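Local coordinates for protein glycosyl hydrolase, family 38 (Enterococcus faecalis, PDB 5KBP) that probably hydrolyses alpha-mannosidic linkages of carbohydrates, as a metal-binding glycoside hydrolase of family 38, at residues 317-322 with 340-344; 324-328 with 386-390; 582-586 with 608-613; 612-616 with 669-673. All coordinates share one frame. Residue numbers count along the deposited sequence, not the author numbering.

Contact 1. Residues 317-322 with 340-344; sequences LENIAE and FDYAW
Helices 304-332 and 337-348 form a helical hairpin in the middle domain, and their segments 317-322 and 340-344 run nearly antiparallel, at 152°, with axes 12.6 Å apart. That gap is wide enough for two aromatic rings. A pi-type turn at 317-321 widens the first helix, with Glu322 N bonded to Leu317 O at 3.1 Å. Leu317 (m,t) is the central bump: its CD1 sits over the six-membered ring of Trp344, 4.1 Å from the centroid, while its CD2 reaches Ala343 CB at 4.0 Å. Phe340 (chi1 m) points the edge of its ring at Ala321, Phe340 CE1 3.6 Å from Ala321 CB, and Glu322 CG covers one ring face 3.8 Å from the centroid. Trp344 (chi1 m) lies across the gap, with CH2 3.5 Å from Glu318 CG. Trp344 NE1 donates to Glu322 OE2 at 2.8 Å. Because OE2 also forms a salt bridge with Arg105, the buried carboxylate is compensated, and the indole N-H is satisfied among mainly carbon contacts.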
loop_
_atom_site.group_PDB
_atom_site.type_symbol
_atom_site.label_atom_id
_atom_site.label_comp_id
_atom_site.label_asym_id
_atom_site.label_seq_id
_atom_site.Cartn_x
_atom_site.Cartn_y
_atom_site.Cartn_z
ATOM N N LEU A 317 10.324 4.597 -15.931
ATOM C CA LEU A 317 11.545 5.149 -15.360
ATOM C C LEU A 317 12.714 5.098 -16.339
ATOM O O LEU A 317 13.380 6.112 -16.569
ATOM C CB LEU A 317 11.905 4.404 -14.070
ATOM C CG LEU A 317 10.964 4.581 -12.875
ATOM C CD1 LEU A 317 11.397 3.706 -11.707
ATOM C CD2 LEU A 317 10.907 6.041 -12.460
ATOM N N GLU A 318 12.971 3.927 -16.927
ATOM C CA GLU A 318 14.160 3.761 -17.759
ATOM C C GLU A 318 14.026 4.490 -19.090
ATOM O O GLU A 318 14.990 5.096 -19.571
ATOM C CB GLU A 318 14.426 2.274 -18.003
ATOM C CG GLU A 318 14.472 1.424 -16.748
ATOM C CD GLU A 318 14.298 -0.051 -17.046
ATOM O OE1 GLU A 318 14.265 -0.415 -18.241
ATOM O OE2 GLU A 318 14.185 -0.845 -16.089
ATOM N N ASN A 319 12.842 4.444 -19.699
ATOM C CA ASN A 319 12.668 4.861 -21.082
ATOM C C ASN A 319 11.805 6.105 -21.244
ATOM O O ASN A 319 11.604 6.554 -22.377
ATOM C CB ASN A 319 12.072 3.706 -21.894
ATOM C CG ASN A 319 12.830 2.407 -21.696
ATOM O OD1 ASN A 319 12.329 1.472 -21.075
ATOM N ND2 ASN A 319 14.048 2.347 -22.221
ATOM N N ILE A 320 11.294 6.676 -20.154
ATOM C CA ILE A 320 10.485 7.888 -20.241
ATOM C C ILE A 320 11.083 8.971 -19.352
ATOM O O ILE A 320 11.615 9.972 -19.846
ATOM C CB ILE A 320 9.019 7.620 -19.854
ATOM C CG1 ILE A 320 8.450 6.442 -20.647
ATOM C CG2 ILE A 320 8.180 8.865 -20.089
ATOM C CD1 ILE A 320 8.369 6.687 -22.132
ATOM N N ALA A 321 11.003 8.770 -18.034
ATOM C CA ALA A 321 11.361 9.823 -17.087
ATOM C C ALA A 321 12.840 10.182 -17.177
ATOM O O ALA A 321 13.198 11.358 -17.303
ATOM C CB ALA A 321 10.995 9.393 -15.666
ATOM N N GLU A 322 13.716 9.179 -17.105
ATOM C CA GLU A 322 15.152 9.455 -17.124
ATOM C C GLU A 322 15.624 10.085 -18.429
ATOM O O GLU A 322 16.375 11.075 -18.367
ATOM C CB GLU A 322 15.928 8.173 -16.803
ATOM C CG GLU A 322 15.857 7.751 -15.345
ATOM C CD GLU A 322 16.739 6.558 -15.038
ATOM O OE1 GLU A 322 17.270 5.950 -15.990
ATOM O OE2 GLU A 322 16.904 6.231 -13.844
ATOM N N PHE A 340 14.673 10.219 -8.286
ATOM C CA PHE A 340 14.872 8.969 -9.014
ATOM C C PHE A 340 15.358 7.863 -8.089
ATOM O O PHE A 340 14.963 6.701 -8.242
ATOM C CB PHE A 340 15.855 9.174 -10.168
ATOM C CG PHE A 340 15.213 9.681 -11.428
ATOM C CD1 PHE A 340 14.226 8.944 -12.056
ATOM C CD2 PHE A 340 15.607 10.883 -11.993
ATOM C CE1 PHE A 340 13.630 9.400 -13.217
ATOM C CE2 PHE A 340 15.018 11.346 -13.155
ATOM C CZ PHE A 340 14.027 10.603 -13.768
ATOM N N ASP A 341 16.213 8.206 -7.124
ATOM C CA ASP A 341 16.656 7.219 -6.146
ATOM C C ASP A 341 15.493 6.746 -5.285
ATOM O O ASP A 341 15.424 5.570 -4.912
ATOM C CB ASP A 341 17.773 7.807 -5.282
ATOM C CG ASP A 341 18.285 6.829 -4.241
ATOM O OD1 ASP A 341 19.035 5.900 -4.611
ATOM O OD2 ASP A 341 17.944 6.996 -3.052
ATOM N N TYR A 342 14.562 7.651 -4.971
ATOM C CA TYR A 342 13.384 7.276 -4.196
ATOM C C TYR A 342 12.433 6.416 -5.020
ATOM O O TYR A 342 11.817 5.482 -4.493
ATOM C CB TYR A 342 12.681 8.535 -3.687
ATOM C CG TYR A 342 11.370 8.293 -2.976
ATOM C CD1 TYR A 342 11.341 7.930 -1.636
ATOM C CD2 TYR A 342 10.162 8.451 -3.639
ATOM C CE1 TYR A 342 10.142 7.715 -0.981
ATOM C CE2 TYR A 342 8.958 8.238 -2.993
ATOM C CZ TYR A 342 8.954 7.872 -1.663
ATOM O OH TYR A 342 7.758 7.659 -1.017
ATOM N N ALA A 343 12.295 6.719 -6.314
ATOM C CA ALA A 343 11.420 5.923 -7.167
ATOM C C ALA A 343 12.002 4.538 -7.421
ATOM O O ALA A 343 11.268 3.543 -7.446
ATOM C CB ALA A 343 11.168 6.649 -8.488
ATOM N N TRP A 344 13.320 4.454 -7.616
ATOM C CA TRP A 344 13.938 3.167 -7.922
ATOM C C TRP A 344 13.917 2.236 -6.715
ATOM O O TRP A 344 13.622 1.043 -6.854
ATOM C CB TRP A 344 15.368 3.375 -8.420
ATOM C CG TRP A 344 15.437 3.591 -9.894
ATOM C CD1 TRP A 344 15.687 4.764 -10.543
ATOM C CD2 TRP A 344 15.232 2.604 -10.910
ATOM N NE1 TRP A 344 15.660 4.566 -11.903
ATOM C CE2 TRP A 344 15.382 3.248 -12.154
ATOM C CE3 TRP A 344 14.942 1.237 -10.889
ATOM C CZ2 TRP A 344 15.250 2.571 -13.363
ATOM C CZ3 TRP A 344 14.811 0.569 -12.089
ATOM C CH2 TRP A 344 14.965 1.235 -13.309
#

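Contact 2. Residues 324-328 with 386-390; sequences LAAMA and ATRQL. With SO4 (sulfate ion), chain G.
Within the helical bundle of the middle domain, two long helices, 304-332 and 362-393, pack side by side through segments 324-328 and 386-390. Both segments are helical and run roughly parallel, crossing at 36° with axes 8.7 Å apart. Small residues permit this closeness: the CA atoms of Ala325 and Ala386 are 5.0 Å apart. Ala386 CB points into the first helix, 3.4 Å from Leu324 O, 3.5 Å from Ala325 N and 3.7 Å from Ala328 CB. One turn on, Leu390 (m,t) lies along Met327 and Ala328; its CD1 is 3.9 Å from Met327 CB, and its CD2 is 3.7 Å from both Met327 O and Ala328 CA. Leu324 (m,t) reaches back, with CD1 3.5 Å from Thr387 OG1 and CD2 4.2 Å from Leu390 CD1. Phe409 of strand 404-410 covers Leu324 and Leu390. At the border, Gln389 OE1 touches Ala328 CB at 3.6 Å, while its NE2 donates to O4 of a sulfate, probably from the crystallisation liquor, at 3.2 Å. Arg388, out of reach of 324-328, binds that ion through NH1 to O2 at 3.0 Å and has a salt bridge to Glu385. Between the two segments there is van der Waals contact alone, the sulfate being held by 386-390: this is the close alanine-mediated packing of neighbouring helices in an alpha-helical bundle.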
loop_
_atom_site.group_PDB
_atom_site.type_symbol
_atom_site.label_atom_id
_atom_site.label_comp_id
_atom_site.label_asym_id
_atom_site.label_seq_id
_atom_site.Cartn_x
_atom_site.Cartn_y
_atom_site.Cartn_z
ATOM N N LEU A 324 13.932 11.939 -20.571
ATOM C CA LEU A 324 13.396 13.297 -20.611
ATOM C C LEU A 324 14.097 14.197 -19.600
ATOM O O LEU A 324 14.412 15.353 -19.905
ATOM C CB LEU A 324 11.889 13.275 -20.358
ATOM C CG LEU A 324 11.011 12.762 -21.501
ATOM C CD1 LEU A 324 9.568 12.611 -21.040
ATOM C CD2 LEU A 324 11.099 13.689 -22.702
ATOM N N ALA A 325 14.353 13.682 -18.394
ATOM C CA ALA A 325 15.062 14.472 -17.395
ATOM C C ALA A 325 16.513 14.708 -17.790
ATOM O O ALA A 325 17.080 15.756 -17.461
ATOM C CB ALA A 325 14.986 13.789 -16.030
ATOM N N ALA A 326 17.129 13.750 -18.490
ATOM C CA ALA A 326 18.497 13.947 -18.956
ATOM C C ALA A 326 18.567 15.062 -19.994
ATOM O O ALA A 326 19.532 15.833 -20.022
ATOM C CB ALA A 326 19.052 12.643 -19.527
ATOM N N MET A 327 17.549 15.163 -20.852
ATOM C CA MET A 327 17.504 16.261 -21.813
ATOM C C MET A 327 17.134 17.573 -21.134
ATOM O O MET A 327 17.670 18.631 -21.484
ATOM C CB MET A 327 16.509 15.945 -22.932
ATOM C CG MET A 327 16.848 14.714 -23.754
ATOM S SD MET A 327 15.633 14.420 -25.054
ATOM C CE MET A 327 16.219 12.866 -25.723
ATOM N N ALA A 328 16.225 17.525 -20.156
ATOM C CA ALA A 328 15.800 18.737 -19.465
ATOM C C ALA A 328 16.926 19.370 -18.658
ATOM O O ALA A 328 16.824 20.546 -18.291
ATOM C CB ALA A 328 14.613 18.432 -18.551
ATOM N N ALA A 386 10.131 17.302 -16.544
ATOM C CA ALA A 386 11.076 17.435 -17.649
ATOM C C ALA A 386 10.366 17.820 -18.939
ATOM O O ALA A 386 10.895 18.601 -19.741
ATOM C CB ALA A 386 11.848 16.130 -17.833
ATOM N N THR A 387 9.169 17.275 -19.160
ATOM C CA THR A 387 8.415 17.587 -20.369
ATOM C C THR A 387 8.034 19.063 -20.414
ATOM O O THR A 387 8.175 19.722 -21.450
ATOM C CB THR A 387 7.175 16.694 -20.444
ATOM O OG1 THR A 387 7.530 15.426 -21.007
ATOM C CG2 THR A 387 6.100 17.331 -21.286
ATOM N N ARG A 388 7.554 19.605 -19.290
ATOM C CA ARG A 388 7.193 21.019 -19.255
ATOM C C ARG A 388 8.422 21.904 -19.426
ATOM O O ARG A 388 8.362 22.940 -20.098
ATOM C CB ARG A 388 6.475 21.350 -17.947
ATOM C CG ARG A 388 5.993 22.791 -17.867
ATOM C CD ARG A 388 5.622 23.199 -16.450
ATOM N NE ARG A 388 6.788 23.268 -15.572
ATOM C CZ ARG A 388 7.091 22.347 -14.664
ATOM N NH1 ARG A 388 8.171 22.488 -13.908
ATOM N NH2 ARG A 388 6.309 21.289 -14.505
ATOM N N GLN A 389 9.548 21.504 -18.832
ATOM C CA GLN A 389 10.762 22.311 -18.915
ATOM C C GLN A 389 11.322 22.332 -20.333
ATOM O O GLN A 389 11.822 23.365 -20.792
ATOM C CB GLN A 389 11.803 21.784 -17.926
ATOM C CG GLN A 389 11.458 22.054 -16.465
ATOM C CD GLN A 389 12.110 21.071 -15.512
ATOM O OE1 GLN A 389 12.816 20.154 -15.933
ATOM N NE2 GLN A 389 11.870 21.252 -14.220
ATOM N N LEU A 390 11.248 21.203 -21.041
ATOM C CA LEU A 390 11.725 21.168 -22.421
ATOM C C LEU A 390 10.824 21.991 -23.334
ATOM O O LEU A 390 11.307 22.826 -24.109
ATOM C CB LEU A 390 11.811 19.720 -22.908
ATOM C CG LEU A 390 12.965 18.884 -22.349
ATOM C CD1 LEU A 390 12.867 17.444 -22.822
ATOM C CD2 LEU A 390 14.297 19.490 -22.755
HETATM S S SO4 G . 10.630 25.188 -13.700
HETATM O O1 SO4 G . 9.978 26.230 -12.911
HETATM O O2 SO4 G . 9.796 24.858 -14.852
HETATM O O3 SO4 G . 11.929 25.668 -14.160
HETATM O O4 SO4 G . 10.815 23.997 -12.876
#

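Contact 3. Residues 582-586 with 608-613; sequences GITTE and QTVMLP
Segment 608-613 runs opposite to residues 583-585, their end-to-end directions 173° apart, with Val610 and Leu612 nearest Thr585 and Ile583 at CA separations of 7.3 and 7.7 Å. The CA-to-CB bond of Gln608 (chi1 m) points toward 582-586, but Gln608 NE2 stays 4.1 Å from Thr585 OG1, which is instead hydrogen-bonded to Phe562 N. Thr609 faces away. Val610 (chi1 81°, p) makes the central contact: its CG2 lies 3.6 Å from Ile583 CG2. Strand 583-584 pairs with 555-566 in one antiparallel sheet, through Ile583 with Asp564, and 601-613 with 641-653 in another, through Gln608 with Ile646 and Leu612 with Arg642; side chains meet between them, as in galactose-mutarotase-like beta-sandwich domains. Met611 starts out sideways and its end leads away; its carbonyl O lies 3.5 Å from Ile583 CD1. That extended Ile583 side chain (m,t) continues over Leu612, with Ile583 CD1 3.9 Å from Leu612 CD2, and ends on Pro613, where Ile583 CD1 is 3.9 Å from Pro613 CD. Thr584 points away; its OG1, hydrogen-bonded to Phe562 O, also accepts from Glu586 N at 3.3 Å, an ST turn that begins on the last strand residue.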
loop_
_atom_site.group_PDB
_atom_site.type_symbol
_atom_site.label_atom_id
_atom_site.label_comp_id
_atom_site.label_asym_id
_atom_site.label_seq_id
_atom_site.Cartn_x
_atom_site.Cartn_y
_atom_site.Cartn_z
ATOM N N GLY A 582 -7.656 -29.999 -22.550
ATOM C CA GLY A 582 -7.616 -28.641 -23.046
ATOM C C GLY A 582 -8.899 -28.218 -23.742
ATOM O O GLY A 582 -9.731 -29.032 -24.141
ATOM N N ILE A 583 -9.051 -26.902 -23.876
ATOM C CA ILE A 583 -10.160 -26.290 -24.598
ATOM C C ILE A 583 -9.590 -25.174 -25.462
ATOM O O ILE A 583 -8.899 -24.284 -24.955
ATOM C CB ILE A 583 -11.242 -25.741 -23.647
ATOM C CG1 ILE A 583 -11.907 -26.880 -22.869
ATOM C CG2 ILE A 583 -12.279 -24.953 -24.422
ATOM C CD1 ILE A 583 -12.914 -26.412 -21.844
ATOM N N THR A 584 -9.872 -25.221 -26.761
ATOM C CA THR A 584 -9.290 -24.290 -27.713
ATOM C C THR A 584 -10.383 -23.545 -28.470
ATOM O O THR A 584 -11.542 -23.966 -28.512
ATOM C CB THR A 584 -8.375 -25.012 -28.711
ATOM O OG1 THR A 584 -7.734 -24.050 -29.554
ATOM C CG2 THR A 584 -9.182 -25.972 -29.574
ATOM N N THR A 585 -9.993 -22.424 -29.071
ATOM C CA THR A 585 -10.876 -21.647 -29.928
ATOM C C THR A 585 -10.781 -22.060 -31.391
ATOM O O THR A 585 -11.351 -21.381 -32.250
ATOM C CB THR A 585 -10.571 -20.154 -29.795
ATOM O OG1 THR A 585 -9.213 -19.904 -30.176
ATOM C CG2 THR A 585 -10.783 -19.689 -28.361
ATOM N N GLU A 586 -10.076 -23.156 -31.691
ATOM C CA GLU A 586 -9.913 -23.588 -33.076
ATOM C C GLU A 586 -11.244 -23.964 -33.712
ATOM O O GLU A 586 -11.417 -23.815 -34.927
ATOM C CB GLU A 586 -8.943 -24.770 -33.146
ATOM C CG GLU A 586 -8.614 -25.218 -34.563
ATOM C CD GLU A 586 -7.973 -26.590 -34.610
ATOM O OE1 GLU A 586 -8.009 -27.302 -33.585
ATOM O OE2 GLU A 586 -7.436 -26.958 -35.676
ATOM N N GLN A 608 -14.728 -14.033 -29.172
ATOM C CA GLN A 608 -14.904 -15.473 -29.043
ATOM C C GLN A 608 -15.403 -15.785 -27.640
ATOM O O GLN A 608 -14.821 -15.321 -26.654
ATOM C CB GLN A 608 -13.595 -16.220 -29.316
ATOM C CG GLN A 608 -13.084 -16.092 -30.740
ATOM C CD GLN A 608 -11.571 -16.053 -30.809
ATOM O OE1 GLN A 608 -10.916 -15.519 -29.915
ATOM N NE2 GLN A 608 -11.009 -16.621 -31.869
ATOM N N THR A 609 -16.480 -16.559 -27.556
ATOM C CA THR A 609 -17.023 -17.030 -26.289
ATOM C C THR A 609 -16.823 -18.537 -26.199
ATOM O O THR A 609 -17.217 -19.275 -27.107
ATOM C CB THR A 609 -18.507 -16.681 -26.152
ATOM O OG1 THR A 609 -18.657 -15.264 -26.008
ATOM C CG2 THR A 609 -19.111 -17.372 -24.938
ATOM N N VAL A 610 -16.202 -18.984 -25.109
ATOM C CA VAL A 610 -15.943 -20.399 -24.887
ATOM C C VAL A 610 -16.404 -20.765 -23.484
ATOM O O VAL A 610 -16.399 -19.935 -22.568
ATOM C CB VAL A 610 -14.449 -20.747 -25.097
ATOM C CG1 VAL A 610 -13.620 -20.389 -23.869
ATOM C CG2 VAL A 610 -14.291 -22.210 -25.464
ATOM N N MET A 611 -16.825 -22.016 -23.321
ATOM C CA MET A 611 -17.356 -22.511 -22.058
ATOM C C MET A 611 -16.238 -23.193 -21.278
ATOM O O MET A 611 -15.694 -24.208 -21.724
ATOM C CB MET A 611 -18.515 -23.476 -22.297
ATOM C CG MET A 611 -19.684 -22.850 -23.035
ATOM S SD MET A 611 -20.521 -21.567 -22.079
ATOM C CE MET A 611 -21.146 -22.528 -20.702
ATOM N N LEU A 612 -15.907 -22.638 -20.116
ATOM C CA LEU A 612 -14.800 -23.141 -19.323
ATOM C C LEU A 612 -15.291 -23.687 -17.988
ATOM O O LEU A 612 -16.288 -23.205 -17.441
ATOM C CB LEU A 612 -13.760 -22.043 -19.067
ATOM C CG LEU A 612 -13.026 -21.493 -20.289
ATOM C CD1 LEU A 612 -11.927 -20.535 -19.860
ATOM C CD2 LEU A 612 -12.460 -22.631 -21.124
ATOM N N PRO A 613 -14.620 -24.706 -17.451
ATOM C CA PRO A 613 -14.922 -25.150 -16.087
ATOM C C PRO A 613 -14.749 -24.007 -15.098
ATOM O O PRO A 613 -13.806 -23.219 -15.193
ATOM C CB PRO A 613 -13.901 -26.267 -15.846
ATOM C CG PRO A 613 -13.570 -26.770 -17.215
ATOM C CD PRO A 613 -13.611 -25.560 -18.103
#

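Contact 4. Residues 612-616 with 669-673; sequences LPVAA and IKDHR
As strand 601-613 ends, segment 612-616 meets the linker 669-671 that leads into strand 672-679, with Ala615 and Lys670 CA atoms 4.5 Å apart. Lys670 N donates to Val614 O at 3.0 Å. Next to it Ala615 CA lies 3.3 Å from Lys670 O in a straight CA-H...O contact. A bound water donates to both Pro613 O and Lys670 O, each at 2.7 Å, bridging two acceptors. Asp671, with positive phi (58/52), turns its carboxylate (chi1 m) back so that OD2 accepts from Ala616 N at 3.3 Å; Asp671 N donates to Gln769. Ile669 (m,m) brings CG2 within 3.1 Å of Pro613 O, a close carbon-to-carbonyl-oxygen approach; its apolar contact is CG1 4.3 Å from Leu612 CB. Leu612 CD1 approaches His672 ND1 at 4.3 Å, though that nitrogen bonds to Asp564. The loops leaving strand 601-613 and entering strand 672-679 are thus joined by polar groups: Lys670 N serves Val614 O, the water Pro613 O and Lys670 O, and Asp671 OD2 Ala616 N.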
loop_
_atom_site.group_PDB
_atom_site.type_symbol
_atom_site.label_atom_id
_atom_site.label_comp_id
_atom_site.label_asym_id
_atom_site.label_seq_id
_atom_site.Cartn_x
_atom_site.Cartn_y
_atom_site.Cartn_z
ATOM N N LEU A 612 -15.907 -22.638 -20.116
ATOM C CA LEU A 612 -14.800 -23.141 -19.323
ATOM C C LEU A 612 -15.291 -23.687 -17.988
ATOM O O LEU A 612 -16.288 -23.205 -17.441
ATOM C CB LEU A 612 -13.760 -22.043 -19.067
ATOM C CG LEU A 612 -13.026 -21.493 -20.289
ATOM C CD1 LEU A 612 -11.927 -20.535 -19.860
ATOM C CD2 LEU A 612 -12.460 -22.631 -21.124
ATOM N N PRO A 613 -14.620 -24.706 -17.451
ATOM C CA PRO A 613 -14.922 -25.150 -16.087
ATOM C C PRO A 613 -14.749 -24.007 -15.098
ATOM O O PRO A 613 -13.806 -23.219 -15.193
ATOM C CB PRO A 613 -13.901 -26.267 -15.846
ATOM C CG PRO A 613 -13.570 -26.770 -17.215
ATOM C CD PRO A 613 -13.611 -25.560 -18.103
ATOM N N VAL A 614 -15.681 -23.913 -14.147
ATOM C CA VAL A 614 -15.659 -22.811 -13.189
ATOM C C VAL A 614 -14.391 -22.860 -12.346
ATOM O O VAL A 614 -13.805 -21.820 -12.017
ATOM C CB VAL A 614 -16.927 -22.840 -12.316
ATOM C CG1 VAL A 614 -16.901 -21.714 -11.294
ATOM C CG2 VAL A 614 -18.162 -22.739 -13.192
ATOM N N ALA A 615 -13.945 -24.057 -11.994
ATOM C CA ALA A 615 -12.734 -24.266 -11.204
ATOM C C ALA A 615 -12.402 -25.752 -11.262
ATOM O O ALA A 615 -12.947 -26.493 -12.090
ATOM C CB ALA A 615 -12.917 -23.783 -9.763
ATOM N N ALA A 616 -11.502 -26.189 -10.390
ATOM C CA ALA A 616 -11.332 -27.613 -10.161
ATOM C C ALA A 616 -12.433 -28.114 -9.233
ATOM O O ALA A 616 -13.114 -27.335 -8.561
ATOM C CB ALA A 616 -9.954 -27.909 -9.569
ATOM N N ILE A 669 -12.935 -17.270 -13.769
ATOM C CA ILE A 669 -12.623 -18.692 -13.777
ATOM C C ILE A 669 -11.422 -18.923 -12.871
ATOM O O ILE A 669 -10.501 -18.100 -12.825
ATOM C CB ILE A 669 -12.341 -19.193 -15.210
ATOM C CG1 ILE A 669 -13.550 -18.935 -16.112
ATOM C CG2 ILE A 669 -11.980 -20.668 -15.215
ATOM C CD1 ILE A 669 -14.825 -19.600 -15.636
ATOM N N LYS A 670 -11.435 -20.041 -12.151
ATOM C CA LYS A 670 -10.373 -20.386 -11.220
ATOM C C LYS A 670 -9.673 -21.667 -11.661
ATOM O O LYS A 670 -10.219 -22.470 -12.423
ATOM C CB LYS A 670 -10.920 -20.560 -9.798
ATOM C CG LYS A 670 -11.589 -19.317 -9.242
ATOM C CD LYS A 670 -12.221 -19.589 -7.886
ATOM C CE LYS A 670 -12.948 -18.363 -7.353
ATOM N NZ LYS A 670 -13.635 -18.631 -6.057
ATOM N N ASP A 671 -8.444 -21.837 -11.169
ATOM C CA ASP A 671 -7.671 -23.069 -11.347
ATOM C C ASP A 671 -7.468 -23.406 -12.824
ATOM O O ASP A 671 -7.741 -24.519 -13.275
ATOM C CB ASP A 671 -8.334 -24.237 -10.610
ATOM C CG ASP A 671 -8.475 -23.982 -9.122
ATOM O OD1 ASP A 671 -7.509 -23.488 -8.505
ATOM O OD2 ASP A 671 -9.556 -24.277 -8.570
ATOM N N HIS A 672 -6.969 -22.433 -13.585
ATOM C CA HIS A 672 -6.780 -22.632 -15.015
ATOM C C HIS A 672 -5.655 -21.736 -15.515
ATOM O O HIS A 672 -5.175 -20.846 -14.810
ATOM C CB HIS A 672 -8.068 -22.351 -15.793
ATOM C CG HIS A 672 -8.412 -20.898 -15.880
ATOM N ND1 HIS A 672 -8.658 -20.261 -17.079
ATOM C CD2 HIS A 672 -8.546 -19.955 -14.919
ATOM C CE1 HIS A 672 -8.929 -18.988 -16.850
ATOM N NE2 HIS A 672 -8.868 -18.777 -15.549
ATOM N N ARG A 673 -5.244 -21.988 -16.757
ATOM C CA ARG A 673 -4.214 -21.206 -17.428
ATOM C C ARG A 673 -4.646 -20.962 -18.864
ATOM O O ARG A 673 -5.005 -21.907 -19.574
ATOM C CB ARG A 673 -2.859 -21.924 -17.399
ATOM C CG ARG A 673 -1.747 -21.175 -18.123
ATOM C CD ARG A 673 -0.577 -22.087 -18.440
ATOM N NE ARG A 673 -0.979 -23.189 -19.307
ATOM C CZ ARG A 673 -0.165 -24.153 -19.722
ATOM N NH1 ARG A 673 -0.623 -25.116 -20.511
ATOM N NH2 ARG A 673 1.107 -24.157 -19.348
HETATM O O HOH W 1 -11.321 -23.977 -14.311
#

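How the contacts relate
The four contacts form two pairs in different domains. Contacts 1 and 2 share helix 304-332 in the middle domain; their centres are 13 Å apart and they touch where Phe340 CE2 packs on Ala325 CB at 3.8 Å. Their segments alternate along the chain; successive parts of helix 304-332 meet 337-348 and 362-393. Contacts 3 and 4 lie in the C-terminal domain, 11 Å apart between centres, and share Leu612 and Pro613 at the end of strand 601-613. The pairs do not meet, with centres 38 to 48 Å apart. All four lie away from Phe253 and Tyr256, which bind calcium in a structure of this protein although none is bound to this chain.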